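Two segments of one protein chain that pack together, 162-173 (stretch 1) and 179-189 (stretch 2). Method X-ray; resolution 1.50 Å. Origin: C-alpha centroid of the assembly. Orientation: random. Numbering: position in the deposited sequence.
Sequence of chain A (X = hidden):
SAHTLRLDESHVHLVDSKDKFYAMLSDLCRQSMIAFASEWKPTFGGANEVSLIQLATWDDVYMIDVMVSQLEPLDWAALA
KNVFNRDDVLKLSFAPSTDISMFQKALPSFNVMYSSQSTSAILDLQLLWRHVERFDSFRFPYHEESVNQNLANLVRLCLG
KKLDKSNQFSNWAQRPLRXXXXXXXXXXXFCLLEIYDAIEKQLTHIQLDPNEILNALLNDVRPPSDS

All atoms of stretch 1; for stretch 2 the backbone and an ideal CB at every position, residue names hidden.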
ATOM      1  N   LYS A 162      -4.411  18.255  31.330  1.00 23.74           N
ATOM      2  CA  LYS A 162      -3.841  19.348  30.561  1.00 26.02           C
ATOM      3  C   LYS A 162      -3.132  18.800  29.325  1.00 22.97           C
ATOM      4  O   LYS A 162      -2.421  17.798  29.399  1.00 24.40           O
ATOM      5  CB  LYS A 162      -2.866  20.132  31.436  1.00 28.53           C
ATOM      6  CG  LYS A 162      -2.301  21.386  30.812  1.00 31.95           C
ATOM      7  CD  LYS A 162      -1.083  21.859  31.600  1.00 36.41           C
ATOM      8  CE  LYS A 162      -0.319  22.932  30.851  1.00 43.04           C
ATOM      9  NZ  LYS A 162      -1.111  24.188  30.745  1.00 45.87           N
ATOM     10  N   LEU A 163      -3.345  19.450  28.183  1.00 22.24           N
ATOM     11  CA  LEU A 163      -2.617  19.120  26.957  1.00 21.58           C
ATOM     12  C   LEU A 163      -1.289  19.869  26.956  1.00 23.50           C
ATOM     13  O   LEU A 163      -1.264  21.102  26.898  1.00 26.68           O
ATOM     14  CB  LEU A 163      -3.438  19.472  25.720  1.00 21.49           C
ATOM     15  CG  LEU A 163      -2.807  19.117  24.375  1.00 23.55           C
ATOM     16  CD1 LEU A 163      -2.855  17.619  24.185  1.00 20.62           C
ATOM     17  CD2 LEU A 163      -3.522  19.850  23.240  1.00 25.60           C
ATOM     18  N   ASP A 164      -0.189  19.124  27.033  1.00 19.43           N
ATOM     19  CA  ASP A 164       1.145  19.724  26.982  1.00 20.24           C
ATOM     20  C   ASP A 164       1.414  20.221  25.565  1.00 21.34           C
ATOM     21  O   ASP A 164       1.606  19.419  24.641  1.00 20.52           O
ATOM     22  CB  ASP A 164       2.195  18.710  27.426  1.00 21.90           C
ATOM     23  CG  ASP A 164       3.610  19.290  27.446  1.00 27.34           C
ATOM     24  OD1 ASP A 164       3.814  20.416  26.952  1.00 27.49           O
ATOM     25  OD2 ASP A 164       4.519  18.606  27.961  1.00 34.66           O
ATOM     26  N   LYS A 165       1.427  21.542  25.403  1.00 23.46           N
ATOM     27  CA  LYS A 165       1.632  22.201  24.120  1.00 23.95           C
ATOM     28  C   LYS A 165       3.033  22.781  23.964  1.00 22.88           C
ATOM     29  O   LYS A 165       3.256  23.590  23.059  1.00 24.60           O
ATOM     30  CB  LYS A 165       0.612  23.319  23.945  1.00 29.93           C
ATOM     31  CG  LYS A 165      -0.714  22.865  23.386  1.00 29.59           C
ATOM     32  CD  LYS A 165      -1.681  24.032  23.293  1.00 33.34           C
ATOM     33  CE  LYS A 165      -1.566  24.948  24.497  1.00 37.60           C
ATOM     34  NZ  LYS A 165      -2.281  26.234  24.281  1.00 43.23           N
ATOM     35  N   SER A 166       3.977  22.389  24.816  1.00 19.15           N
ATOM     36  CA  SER A 166       5.292  23.028  24.790  1.00 22.74           C
ATOM     37  C   SER A 166       6.035  22.787  23.480  1.00 23.51           C
ATOM     38  O   SER A 166       6.928  23.565  23.137  1.00 24.40           O
ATOM     39  CB  SER A 166       6.137  22.545  25.966  1.00 29.11           C
ATOM     40  OG  SER A 166       6.454  21.174  25.847  1.00 27.71           O
ATOM     41  N   ASN A 167       5.677  21.751  22.726  1.00 19.09           N
ATOM     42  CA  ASN A 167       6.333  21.452  21.460  1.00 19.08           C
ATOM     43  C   ASN A 167       5.505  21.867  20.245  1.00 17.16           C
ATOM     44  O   ASN A 167       5.921  21.618  19.108  1.00 17.05           O
ATOM     45  CB  ASN A 167       6.679  19.965  21.387  1.00 20.02           C
ATOM     46  CG  ASN A 167       7.950  19.638  22.139  1.00 24.96           C
ATOM     47  OD1 ASN A 167       9.049  19.863  21.635  1.00 30.85           O
ATOM     48  ND2 ASN A 167       7.813  19.142  23.364  1.00 29.44           N
ATOM     49  N   GLN A 168       4.375  22.542  20.463  1.00 16.92           N
ATOM     50  CA  GLN A 168       3.516  22.967  19.361  1.00 17.95           C
ATOM     51  C   GLN A 168       4.286  23.800  18.339  1.00 19.28           C
ATOM     52  O   GLN A 168       4.171  23.586  17.123  1.00 18.11           O
ATOM     53  CB  GLN A 168       2.319  23.747  19.918  1.00 20.11           C
ATOM     54  CG  GLN A 168       1.436  24.358  18.851  1.00 21.17           C
ATOM     55  CD  GLN A 168       0.222  25.080  19.423  1.00 24.98           C
ATOM     56  OE1 GLN A 168       0.138  25.324  20.626  1.00 29.75           O
ATOM     57  NE2 GLN A 168      -0.710  25.441  18.553  1.00 28.75           N
ATOM     58  N   PHE A 169       5.084  24.755  18.817  1.00 18.45           N
ATOM     59  CA  PHE A 169       5.861  25.645  17.968  1.00 19.84           C
ATOM     60  C   PHE A 169       7.349  25.321  18.012  1.00 17.53           C
ATOM     61  O   PHE A 169       8.191  26.210  17.840  1.00 19.04           O
ATOM     62  CB  PHE A 169       5.603  27.098  18.361  1.00 22.74           C
ATOM     63  CG  PHE A 169       4.170  27.495  18.221  1.00 24.95           C
ATOM     64  CD1 PHE A 169       3.587  27.565  16.972  1.00 27.07           C
ATOM     65  CD2 PHE A 169       3.393  27.754  19.338  1.00 26.21           C
ATOM     66  CE1 PHE A 169       2.257  27.913  16.830  1.00 33.00           C
ATOM     67  CE2 PHE A 169       2.066  28.106  19.202  1.00 27.85           C
ATOM     68  CZ  PHE A 169       1.500  28.186  17.946  1.00 28.93           C
ATOM     69  N   SER A 170       7.684  24.059  18.262  1.00 16.69           N
ATOM     70  CA  SER A 170       9.065  23.603  18.195  1.00 15.92           C
ATOM     71  C   SER A 170       9.556  23.603  16.747  1.00 15.35           C
ATOM     72  O   SER A 170       8.814  23.893  15.798  1.00 15.11           O
ATOM     73  CB  SER A 170       9.195  22.220  18.815  1.00 16.37           C
ATOM     74  OG  SER A 170       8.472  21.274  18.035  1.00 16.12           O
ATOM     75  N   ASN A 171      10.837  23.270  16.564  1.00 13.75           N
ATOM     76  CA  ASN A 171      11.438  23.326  15.238  1.00 13.84           C
ATOM     77  C   ASN A 171      11.105  22.032  14.517  1.00 15.69           C
ATOM     78  O   ASN A 171      11.835  21.042  14.591  1.00 15.10           O
ATOM     79  CB  ASN A 171      12.943  23.544  15.340  1.00 14.63           C
ATOM     80  CG  ASN A 171      13.596  23.595  13.989  1.00 19.13           C
ATOM     81  OD1 ASN A 171      12.935  23.483  12.960  1.00 17.92           O
ATOM     82  ND2 ASN A 171      14.905  23.758  13.978  1.00 18.15           N
ATOM     83  N   TRP A 172       9.979  22.046  13.794  1.00 13.89           N
ATOM     84  CA  TRP A 172       9.547  20.849  13.077  1.00 14.99           C
ATOM     85  C   TRP A 172      10.395  20.532  11.849  1.00 15.60           C
ATOM     86  O   TRP A 172      10.203  19.465  11.244  1.00 16.00           O
ATOM     87  CB  TRP A 172       8.069  20.993  12.686  1.00 14.64           C
ATOM     88  CG  TRP A 172       7.169  20.976  13.890  1.00 13.17           C
ATOM     89  CD1 TRP A 172       6.512  22.042  14.445  1.00 14.41           C
ATOM     90  CD2 TRP A 172       6.894  19.852  14.727  1.00 12.45           C
ATOM     91  NE1 TRP A 172       5.823  21.645  15.578  1.00 16.32           N
ATOM     92  CE2 TRP A 172       6.025  20.299  15.758  1.00 14.77           C
ATOM     93  CE3 TRP A 172       7.253  18.499  14.685  1.00 14.46           C
ATOM     94  CZ2 TRP A 172       5.553  19.455  16.760  1.00 13.45           C
ATOM     95  CZ3 TRP A 172       6.759  17.647  15.679  1.00 14.88           C
ATOM     96  CH2 TRP A 172       5.925  18.135  16.705  1.00 15.21           C
ATOM     97  N   ALA A 173      11.348  21.390  11.488  1.00 15.43           N
ATOM     98  CA  ALA A 173      12.221  21.116  10.355  1.00 17.88           C
ATOM     99  C   ALA A 173      13.489  20.372  10.751  1.00 18.12           C
ATOM    100  O   ALA A 173      14.194  19.876   9.867  1.00 20.89           O
ATOM    101  CB  ALA A 173      12.595  22.426   9.648  1.00 18.54           C
ATOM    102  N   UNK A 179      12.297  13.026  20.691  1.00 20.43           N
ATOM    103  CA  UNK A 179      11.226  12.143  21.139  1.00 24.19           C
ATOM    104  C   UNK A 179      10.034  12.928  21.675  1.00 20.28           C
ATOM    105  O   UNK A 179       8.887  12.505  21.497  1.00 21.46           O
ATOM    106  CB  UNK A 179      11.746  11.187  22.214  1.00 24.19           C
ATOM    107  N   UNK A 180      10.272  14.083  22.297  1.00 22.18           N
ATOM    108  CA  UNK A 180       9.161  14.877  22.810  1.00 20.92           C
ATOM    109  C   UNK A 180       8.324  15.463  21.679  1.00 20.74           C
ATOM    110  O   UNK A 180       7.104  15.627  21.835  1.00 20.44           O
ATOM    111  CB  UNK A 180       9.683  15.999  23.709  1.00 20.92           C
ATOM    112  N   UNK A 181       8.953  15.768  20.540  1.00 18.56           N
ATOM    113  CA  UNK A 181       8.219  16.243  19.368  1.00 17.64           C
ATOM    114  C   UNK A 181       7.355  15.136  18.782  1.00 17.16           C
ATOM    115  O   UNK A 181       6.178  15.357  18.460  1.00 16.33           O
ATOM    116  CB  UNK A 181       9.187  16.771  18.307  1.00 17.64           C
ATOM    117  N   UNK A 182       7.928  13.939  18.627  1.00 17.14           N
ATOM    118  CA  UNK A 182       7.160  12.810  18.105  1.00 17.04           C
ATOM    119  C   UNK A 182       5.995  12.473  19.024  1.00 19.30           C
ATOM    120  O   UNK A 182       4.894  12.157  18.554  1.00 17.51           O
ATOM    121  CB  UNK A 182       8.060  11.586  17.927  1.00 17.04           C
ATOM    122  N   UNK A 183       6.207  12.553  20.338  1.00 17.50           N
ATOM    123  CA  UNK A 183       5.120  12.255  21.270  1.00 18.47           C
ATOM    124  C   UNK A 183       3.989  13.273  21.150  1.00 18.00           C
ATOM    125  O   UNK A 183       2.806  12.903  21.108  1.00 17.52           O
ATOM    126  CB  UNK A 183       5.646  12.226  22.706  1.00 18.47           C
ATOM    127  N   UNK A 184       4.331  14.559  21.086  1.00 16.20           N
ATOM    128  CA  UNK A 184       3.324  15.596  20.911  1.00 14.38           C
ATOM    129  C   UNK A 184       2.559  15.399  19.605  1.00 16.71           C
ATOM    130  O   UNK A 184       1.329  15.518  19.576  1.00 16.37           O
ATOM    131  CB  UNK A 184       3.975  16.980  20.940  1.00 14.38           C
ATOM    132  N   UNK A 185       3.272  15.104  18.518  1.00 15.84           N
ATOM    133  CA  UNK A 185       2.610  14.968  17.222  1.00 14.04           C
ATOM    134  C   UNK A 185       1.643  13.794  17.213  1.00 15.11           C
ATOM    135  O   UNK A 185       0.538  13.897  16.661  1.00 15.54           O
ATOM    136  CB  UNK A 185       3.647  14.798  16.110  1.00 14.04           C
ATOM    137  N   UNK A 186       2.046  12.664  17.795  1.00 15.01           N
ATOM    138  CA  UNK A 186       1.173  11.496  17.776  1.00 14.67           C
ATOM    139  C   UNK A 186      -0.070  11.739  18.624  1.00 15.39           C
ATOM    140  O   UNK A 186      -1.189  11.383  18.222  1.00 15.76           O
ATOM    141  CB  UNK A 186       1.922  10.259  18.275  1.00 14.67           C
ATOM    142  N   UNK A 187       0.101  12.329  19.801  1.00 14.99           N
ATOM    143  CA  UNK A 187      -1.043  12.586  20.659  1.00 15.52           C
ATOM    144  C   UNK A 187      -1.971  13.645  20.076  1.00 15.72           C
ATOM    145  O   UNK A 187      -3.180  13.614  20.347  1.00 17.48           O
ATOM    146  CB  UNK A 187      -0.568  13.018  22.048  1.00 15.52           C
ATOM    147  N   UNK A 188      -1.454  14.583  19.266  1.00 16.35           N
ATOM    148  CA  UNK A 188      -2.332  15.634  18.766  1.00 16.18           C
ATOM    149  C   UNK A 188      -3.376  15.059  17.814  1.00 16.38           C
ATOM    150  O   UNK A 188      -4.483  15.596  17.719  1.00 18.46           O
ATOM    151  CB  UNK A 188      -1.517  16.723  18.065  1.00 16.18           C
ATOM    152  N   UNK A 189      -3.047  13.963  17.128  1.00 15.25           N
ATOM    153  CA  UNK A 189      -4.058  13.259  16.347  1.00 14.65           C
ATOM    154  C   UNK A 189      -4.903  12.337  17.228  1.00 15.08           C
ATOM    155  O   UNK A 189      -6.139  12.357  17.144  1.00 15.27           O
ATOM    156  CB  UNK A 189      -3.394  12.453  15.229  1.00 14.65           C
TER

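Stretch 2 is helical throughout, and stretch 1 lies against it as a loop with two type I turns. At position 179 nothing of stretch 1 lies within 5.5 Å of the ideal CB, so many residues would fit. It is Lys 179.

At 180 CA-to-CB points toward stretch 1, and the ideal CB lies 3.7 Å from Asn 167 ND2. A small residue, or a flexible polar one able to turn aside, would suit. Glu 180 keeps its CB beside that amide while the end of its side chain leads away; its OE1 forms a salt bridge with Lys 179 NZ, 3.1 Å away.

Position 181 is more demanding. Its CB points sideways, 3.7 Å from Trp 172 CZ3 and 4.6 Å from Ser 170 OG. The hydroxyl of Ser 170 is already donated to Asn 167 O, so it remains available as an acceptor, and Asn 171 O offers a second. A long side chain carrying a donor would suit, such as glutamine or lysine, or an apolar one covering the indole. Gln 181 extends with chi1 m and chi2 t, and its NE2 donates to Ser 170 OG (2.9 Å) and to Asn 171 O (3.0 Å). Both N-H...acceptor angles are 160°, close to straight, and the one amide group thus bonded ties together two consecutive residues. The same NE2 lies over one face of the Trp 172 ring.

Position 182 points away and 183 sideways, both without neighbours in stretch 1 near CB, so apolar or polar residues would do; they are Leu 182 and Arg 183.

At 184 CB points toward the loop, 4.1 Å from Asn 167 CB. The space beyond, bordered by Asp 164 O, the turn backbone and the indole, would suit a large, flat or apolar side chain: tyrosine, phenylalanine, perhaps leucine or methionine. Tyr 184, with chi1 t, fills it. Asn 167 C and Gln 168 N lie over one ring face, and Asp 164 O meets the edge, 3.5 Å from Tyr 184 CD1. Tyr 184 CD2 approaches Trp 172 CZ2 to 3.5 Å, the two aromatic rings meeting rim to rim.

At 185 the ideal CB is already 4.1 Å from Trp 172 CH2, favouring a small residue; Ala 185 makes this apolar contact.

Positions 186 and 189 are out of reach, so stretch 1 sets no preference; they hold Ala 186 and Ala 189. Position 187 points toward stretch 1 across a wider gap, which an apolar chain could narrow; it is Leu 187. At 188 a sideways CB leaves room for a medium-sized side chain, and Asp 188 brings OD1 to 4.0 Å from Leu 163 CD2.

Stretch 2 (179-189) KEQLRYAALDA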
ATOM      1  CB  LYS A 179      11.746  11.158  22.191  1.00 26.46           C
ATOM      2  CG  LYS A 179      12.299  11.770  23.456  1.00 33.45           C
ATOM      3  CD  LYS A 179      12.833  10.669  24.371  1.00 36.37           C
ATOM      4  CE  LYS A 179      12.752  11.060  25.837  1.00 41.95           C
ATOM      5  NZ  LYS A 179      13.964  11.802  26.259  1.00 44.92           N
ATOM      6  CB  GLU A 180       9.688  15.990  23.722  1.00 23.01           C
ATOM      7  CG  GLU A 180      10.404  15.483  24.970  1.00 32.45           C
ATOM      8  CD  GLU A 180      11.863  15.104  24.714  1.00 34.20           C
ATOM      9  OE1 GLU A 180      12.469  14.446  25.592  1.00 40.88           O
ATOM     10  OE2 GLU A 180      12.404  15.455  23.638  1.00 28.82           O
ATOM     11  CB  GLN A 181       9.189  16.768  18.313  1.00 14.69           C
ATOM     12  CG  GLN A 181       9.908  18.058  18.679  1.00 17.02           C
ATOM     13  CD  GLN A 181      10.847  18.477  17.575  1.00 15.64           C
ATOM     14  OE1 GLN A 181      11.851  17.807  17.340  1.00 18.21           O
ATOM     15  NE2 GLN A 181      10.508  19.550  16.866  1.00 16.14           N
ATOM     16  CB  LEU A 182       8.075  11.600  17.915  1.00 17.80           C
ATOM     17  CG  LEU A 182       9.150  11.821  16.843  1.00 18.76           C
ATOM     18  CD1 LEU A 182      10.332  10.875  17.039  1.00 25.00           C
ATOM     19  CD2 LEU A 182       8.566  11.677  15.453  1.00 21.39           C
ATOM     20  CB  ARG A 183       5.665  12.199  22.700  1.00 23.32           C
ATOM     21  CG  ARG A 183       6.451  10.923  22.975  1.00 27.22           C
ATOM     22  CD  ARG A 183       6.508  10.579  24.461  1.00 36.54           C
ATOM     23  NE  ARG A 183       6.979  11.698  25.268  1.00 36.83           N
ATOM     24  CZ  ARG A 183       8.155  11.725  25.888  1.00 37.81           C
ATOM     25  NH1 ARG A 183       8.976  10.687  25.792  1.00 34.99           N
ATOM     26  NH2 ARG A 183       8.507  12.786  26.604  1.00 39.36           N
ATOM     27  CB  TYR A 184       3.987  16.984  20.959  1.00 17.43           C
ATOM     28  CG  TYR A 184       3.093  18.083  20.441  1.00 16.22           C
ATOM     29  CD1 TYR A 184       2.164  18.705  21.272  1.00 17.13           C
ATOM     30  CD2 TYR A 184       3.133  18.466  19.105  1.00 17.44           C
ATOM     31  CE1 TYR A 184       1.315  19.694  20.791  1.00 16.06           C
ATOM     32  CE2 TYR A 184       2.297  19.445  18.619  1.00 18.63           C
ATOM     33  CZ  TYR A 184       1.382  20.048  19.457  1.00 17.73           C
ATOM     34  OH  TYR A 184       0.553  21.025  18.970  1.00 20.30           O
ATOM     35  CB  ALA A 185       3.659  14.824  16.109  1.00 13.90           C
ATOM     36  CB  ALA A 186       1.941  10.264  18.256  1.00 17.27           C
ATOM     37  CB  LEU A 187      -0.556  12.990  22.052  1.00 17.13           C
ATOM     38  CG  LEU A 187      -1.645  13.123  23.117  1.00 17.29           C
ATOM     39  CD1 LEU A 187      -2.458  11.840  23.251  1.00 19.43           C
ATOM     40  CD2 LEU A 187      -1.002  13.509  24.446  1.00 17.79           C
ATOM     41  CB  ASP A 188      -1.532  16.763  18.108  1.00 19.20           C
ATOM     42  CG  ASP A 188      -1.954  18.142  18.625  1.00 18.08           C
ATOM     43  OD1 ASP A 188      -1.932  18.358  19.862  1.00 20.94           O
ATOM     44  OD2 ASP A 188      -2.329  19.000  17.797  1.00 21.23           O
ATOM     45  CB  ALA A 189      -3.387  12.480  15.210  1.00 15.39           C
TER
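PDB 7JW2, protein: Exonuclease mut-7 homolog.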